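Long-range contacts in PTS system, IIA component (Streptococcus pneumoniae serotype 4, PDB 5T3U), which probably carries phosphoryl groups as the cytoplasmic IIA component of a sugar phosphotransferase system associated with fucose utilization: residues A[13-17]-A[76-82]; A[19-24]-A[102-107]. One frame throughout, in Å; residues are numbered along the deposited sequence.

Contact 1: residues A[13-17]-A[76-82]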
loop_
_atom_site.group_PDB
_atom_site.type_symbol
_atom_site.label_atom_id
_atom_site.label_comp_id
_atom_site.label_asym_id
_atom_site.label_seq_id
_atom_site.Cartn_x
_atom_site.Cartn_y
_atom_site.Cartn_z
ATOM N N VAL A 13 -2.816 3.016 11.162
ATOM C CA VAL A 13 -2.094 2.486 10.003
ATOM C C VAL A 13 -0.646 2.488 10.417
ATOM O O VAL A 13 -0.087 3.564 10.711
ATOM C CB VAL A 13 -2.212 3.399 8.758
ATOM C CG1 VAL A 13 -1.722 2.687 7.529
ATOM C CG2 VAL A 13 -3.635 3.878 8.548
ATOM N N ALA A 14 -0.022 1.313 10.430
ATOM C CA ALA A 14 1.355 1.218 10.931
ATOM C C ALA A 14 2.275 0.481 9.971
ATOM O O ALA A 14 1.874 -0.490 9.380
ATOM C CB ALA A 14 1.369 0.525 12.287
ATOM N N SER A 15 3.526 0.927 9.835
ATOM C CA SER A 15 4.456 0.245 8.949
ATOM C C SER A 15 5.894 0.549 9.347
ATOM O O SER A 15 6.158 1.512 10.076
ATOM C CB SER A 15 4.238 0.754 7.510
ATOM O OG SER A 15 4.620 2.113 7.430
ATOM N N HIS A 16 6.841 -0.232 8.844
ATOM C CA HIS A 16 8.218 0.299 8.723
ATOM C C HIS A 16 8.179 1.495 7.753
ATOM O O HIS A 16 7.390 1.500 6.806
ATOM C CB HIS A 16 9.135 -0.753 8.134
ATOM C CG HIS A 16 9.328 -1.950 9.010
ATOM N ND1 HIS A 16 8.458 -3.020 9.008
ATOM C CD2 HIS A 16 10.328 -2.279 9.862
ATOM C CE1 HIS A 16 8.906 -3.952 9.830
ATOM N NE2 HIS A 16 10.022 -3.515 10.382
ATOM N N GLY A 17 8.985 2.522 8.022
ATOM C CA GLY A 17 9.060 3.674 7.133
ATOM C C GLY A 17 7.776 4.437 6.888
ATOM O O GLY A 17 6.846 4.395 7.692
ATOM N N ASP A 76 1.845 -3.215 7.371
ATOM C CA ASP A 76 2.388 -3.298 6.024
ATOM C C ASP A 76 2.580 -4.724 5.521
ATOM O O ASP A 76 2.241 -5.017 4.381
ATOM C CB ASP A 76 3.665 -2.439 5.861
ATOM C CG ASP A 76 4.711 -2.659 6.974
ATOM O OD1 ASP A 76 4.431 -3.348 7.991
ATOM O OD2 ASP A 76 5.827 -2.081 6.831
ATOM N N LEU A 77 3.097 -5.605 6.379
ATOM C CA LEU A 77 3.275 -6.990 6.002
ATOM C C LEU A 77 3.410 -7.930 7.227
ATOM O O LEU A 77 3.834 -7.502 8.308
ATOM C CB LEU A 77 4.479 -7.114 5.052
ATOM C CG LEU A 77 5.902 -7.125 5.588
ATOM C CD1 LEU A 77 6.898 -7.221 4.416
ATOM C CD2 LEU A 77 6.250 -5.922 6.471
ATOM N N ILE A 78 3.051 -9.198 7.044
ATOM C CA ILE A 78 3.245 -10.217 8.064
ATOM C C ILE A 78 4.742 -10.361 8.458
ATOM O O ILE A 78 5.634 -10.285 7.619
ATOM C CB ILE A 78 2.611 -11.580 7.632
ATOM C CG1 ILE A 78 2.419 -12.539 8.834
ATOM C CG2 ILE A 78 3.429 -12.259 6.513
ATOM C CD1 ILE A 78 1.253 -12.179 9.772
ATOM N N GLY A 79 5.031 -10.540 9.738
ATOM C CA GLY A 79 6.432 -10.763 10.136
ATOM C C GLY A 79 7.234 -9.471 10.159
ATOM O O GLY A 79 8.403 -9.492 10.472
ATOM N N GLY A 80 6.621 -8.348 9.809
ATOM C CA GLY A 80 7.208 -7.033 10.104
ATOM C C GLY A 80 7.046 -6.694 11.594
ATOM O O GLY A 80 6.232 -7.315 12.281
ATOM N N SER A 81 7.803 -5.714 12.086
ATOM C CA SER A 81 7.767 -5.375 13.516
ATOM C C SER A 81 6.424 -4.734 13.924
ATOM O O SER A 81 5.897 -5.103 14.972
ATOM C CB SER A 81 8.938 -4.482 13.939
ATOM O OG SER A 81 10.190 -5.142 13.769
ATOM N N PRO A 82 5.853 -3.808 13.102
ATOM C CA PRO A 82 4.506 -3.325 13.456
ATOM C C PRO A 82 3.514 -4.473 13.661
ATOM O O PRO A 82 2.761 -4.485 14.662
ATOM C CB PRO A 82 4.100 -2.450 12.239
ATOM C CG PRO A 82 5.442 -1.936 11.721
ATOM C CD PRO A 82 6.361 -3.135 11.878
#

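Contact 2: residues A[19-24]-A[102-107]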
loop_
_atom_site.group_PDB
_atom_site.type_symbol
_atom_site.label_atom_id
_atom_site.label_comp_id
_atom_site.label_asym_id
_atom_site.label_seq_id
_atom_site.Cartn_x
_atom_site.Cartn_y
_atom_site.Cartn_z
ATOM N N PHE A 19 5.446 4.207 4.503
ATOM C CA PHE A 19 4.266 3.585 3.846
ATOM C C PHE A 19 2.924 4.034 4.439
ATOM O O PHE A 19 2.009 4.441 3.686
ATOM C CB PHE A 19 4.350 2.056 3.891
ATOM C CG PHE A 19 3.300 1.340 3.061
ATOM C CD1 PHE A 19 3.203 1.554 1.689
ATOM C CD2 PHE A 19 2.440 0.416 3.653
ATOM C CE1 PHE A 19 2.288 0.866 0.930
ATOM C CE2 PHE A 19 1.509 -0.258 2.904
ATOM C CZ PHE A 19 1.427 -0.015 1.514
ATOM N N ALA A 20 2.820 3.952 5.779
ATOM C CA ALA A 20 1.620 4.307 6.532
ATOM C C ALA A 20 1.185 5.753 6.386
ATOM O O ALA A 20 0.024 6.009 6.058
ATOM C CB ALA A 20 1.796 3.944 8.053
ATOM N N SER A 21 2.082 6.718 6.644
ATOM C CA SER A 21 1.661 8.112 6.507
ATOM C C SER A 21 1.333 8.463 5.033
ATOM O O SER A 21 0.391 9.215 4.747
ATOM C CB SER A 21 2.717 9.081 7.076
ATOM O OG SER A 21 3.963 8.823 6.485
ATOM N N GLY A 22 2.102 7.918 4.110
ATOM C CA GLY A 22 1.838 8.151 2.693
ATOM C C GLY A 22 0.510 7.559 2.260
ATOM O O GLY A 22 -0.221 8.183 1.482
ATOM N N ALA A 23 0.188 6.369 2.755
ATOM C CA ALA A 23 -1.147 5.791 2.511
ATOM C C ALA A 23 -2.291 6.663 3.042
ATOM O O ALA A 23 -3.289 6.861 2.357
ATOM C CB ALA A 23 -1.247 4.374 3.060
ATOM N N LEU A 24 -2.140 7.228 4.230
ATOM C CA LEU A 24 -3.217 8.078 4.757
ATOM C C LEU A 24 -3.392 9.324 3.927
ATOM O O LEU A 24 -4.505 9.680 3.618
ATOM C CB LEU A 24 -2.990 8.492 6.215
ATOM C CG LEU A 24 -4.139 9.325 6.833
ATOM C CD1 LEU A 24 -5.568 8.662 6.713
ATOM C CD2 LEU A 24 -3.826 9.644 8.307
ATOM N N PHE A 102 -1.998 -4.352 3.803
ATOM C CA PHE A 102 -3.020 -3.417 3.323
ATOM C C PHE A 102 -2.643 -2.658 2.048
ATOM O O PHE A 102 -1.455 -2.423 1.767
ATOM C CB PHE A 102 -3.428 -2.406 4.423
ATOM C CG PHE A 102 -2.450 -1.267 4.636
ATOM C CD1 PHE A 102 -1.431 -1.366 5.584
ATOM C CD2 PHE A 102 -2.582 -0.077 3.934
ATOM C CE1 PHE A 102 -0.518 -0.294 5.796
ATOM C CE2 PHE A 102 -1.686 0.982 4.126
ATOM C CZ PHE A 102 -0.654 0.874 5.070
ATOM N N ASN A 103 -3.668 -2.223 1.325
ATOM C CA ASN A 103 -3.501 -1.415 0.130
ATOM C C ASN A 103 -4.410 -0.178 0.230
ATOM O O ASN A 103 -5.101 0.009 1.229
ATOM C CB ASN A 103 -3.757 -2.258 -1.143
ATOM C CG ASN A 103 -5.124 -2.901 -1.157
ATOM O OD1 ASN A 103 -5.953 -2.624 -0.277
ATOM N ND2 ASN A 103 -5.383 -3.765 -2.157
ATOM N N ILE A 104 -4.369 0.700 -0.766
ATOM C CA ILE A 104 -5.185 1.918 -0.704
ATOM C C ILE A 104 -6.682 1.565 -0.681
ATOM O O ILE A 104 -7.419 2.104 0.122
ATOM C CB ILE A 104 -4.770 2.934 -1.806
ATOM C CG1 ILE A 104 -3.576 3.737 -1.316
ATOM C CG2 ILE A 104 -5.945 3.892 -2.252
ATOM C CD1 ILE A 104 -3.857 4.687 -0.160
ATOM N N PRO A 105 -7.131 0.610 -1.518
ATOM C CA PRO A 105 -8.570 0.260 -1.461
ATOM C C PRO A 105 -9.104 -0.153 -0.075
ATOM O O PRO A 105 -10.215 0.264 0.288
ATOM C CB PRO A 105 -8.671 -0.910 -2.436
ATOM C CG PRO A 105 -7.605 -0.590 -3.481
ATOM C CD PRO A 105 -6.457 -0.081 -2.643
ATOM N N LEU A 106 -8.351 -0.967 0.678
ATOM C CA LEU A 106 -8.716 -1.286 2.063
ATOM C C LEU A 106 -8.812 -0.033 2.939
ATOM O O LEU A 106 -9.833 0.185 3.624
ATOM C CB LEU A 106 -7.715 -2.272 2.685
ATOM C CG LEU A 106 -8.072 -2.818 4.110
ATOM C CD1 LEU A 106 -9.450 -3.453 4.209
ATOM C CD2 LEU A 106 -7.017 -3.833 4.544
ATOM N N LEU A 107 -7.762 0.799 2.919
ATOM C CA LEU A 107 -7.721 1.983 3.785
ATOM C C LEU A 107 -8.883 2.924 3.464
ATOM O O LEU A 107 -9.629 3.319 4.358
ATOM C CB LEU A 107 -6.356 2.710 3.728
ATOM C CG LEU A 107 -6.254 3.968 4.632
ATOM C CD1 LEU A 107 -6.663 3.688 6.116
ATOM C CD2 LEU A 107 -4.850 4.623 4.551
#

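Contact 1: residues A[13-17]-A[76-82]
The backbone N of His16 donates to OD2 of Asp76 over 2.9 Å. The bond bends to 136° at the hydrogen and reaches OD2 from above the carboxylate plane. Asp76 can offer this oxygen because its CG sits between its own backbone N and carbonyl carbon (chi1 49°), which turns the short side chain toward the strand end. The other oxygen, OD1, receives a weak bond from Leu77 N, which ties both oxygens to main chain and restricts rotation. A longer, weak link runs from Asp76 N to Ala14 O at 3.4 Å. Ser15 OG donates to His16 O and accepts from Ala20 N, a double role that suits a hydroxyl at the strand end.

The imidazole of His16, its CG anti to the carbonyl carbon (chi1 -66°), lies between Asp76 and the start of helix 81-90. OD2 lies at the ring edge, 3.5 Å from ND1, with the two planes nearly coplanar. Next to ND1, CE1 comes 3.1 Å from Ser81 N, which lies oblique to the ring; Gly80 CA sits at the edge. Glycine suits that place, since a CB would crowd both His16 CE1 and Leu77 CD2. Gly80 also closes a type II turn from Leu77 and N-caps the next helix. Pro82, in the first turn where a proline costs no helix bond, sets its CD against CE1 and its CG 3.5 Å from Ser15 C, while its CB meets Ala14 CB.

His16 thus ends strand 7-16, probably in the place of the phosphorylated histidine of related IIA proteins. Strand 39-44 lies alongside, Phe53 and Phe57 of helix 50-65 back Pro82 and Ala14, and Phe30 of the second subunit meets the imidazole edge-to-face.

Contact 2: residues A[19-24]-A[102-107]
Phe19 and Phe102 join the starts of two helices, 19-31 and 104-112, that pack against the same side of the parallel sheet, the first following strand 7-16 and the second following the edge strand 96-100. The two side chains come from opposite directions. CE2 of Phe19 rides 3.3 Å above the Phe102 plane, offset toward the rim near CZ, and the planes are tilted by 38°. With centroids 4.8 Å apart, the pair is oblique. The Phe19 ring reaches across because its CG is anti to the backbone N (chi1 -171°), and its edge also faces Phe102 O.

Ala23, one helical turn after Phe19, puts its methyl group at the edge of the Phe102 ring, with CB 3.6 Å from CE2. So small a residue lets the helix come close: Ala23 CA is 6.5 Å from Ile104 CA. From the start of helix 104-112, Ile104 CD1 touches Ala23 O at 3.4 Å, and Leu107 CD2 lies 3.5 Å from the same oxygen and also meets Ala23 CB. Ile104 and Leu107, a turn apart, thus bring terminal methyls to this carbonyl oxygen from directions roughly at right angles. Ahead of them, Asn103 caps its helix: OD1 accepts from Leu106 N at 3.1 Å in a nearly straight bond of 166°. Asn103 ND2 is bonded to Ala127 O and to Gly101 O of the second subunit, while Phe19 also meets its counterpart Phe19 there.

No hydrogen bond crosses between the two segments. The flat, apolar phenylalanine rings fill the buried region between the helix starts and need no polar partner, so the join rests on van der Waals packing and burial of apolar surface. Because the Asn103 side chain accepts from Leu106 N, that amide needs nothing from helix 19-31.

From the N terminus, strand 7-16 and the residue after it supply 13-17 and helix 19-31 at once supplies 19-24, so both contacts begin side by side. Contact 1 then closes a loop of 58 residues at 76-82, after strand 68-75, and contact 2 closes one of 77 residues at 102-107, after strand 96-100. Their segments alternate, so the loops cross. Ser15 OG accepts from Ala20 N, and Asp76 CB packs on Phe19 CD2, so the two meet directly. Contact 1 ties the tip of a central strand to the start of helix 81-90; contact 2 ties helix 19-31 to helix 104-112. Both also touch the second subunit.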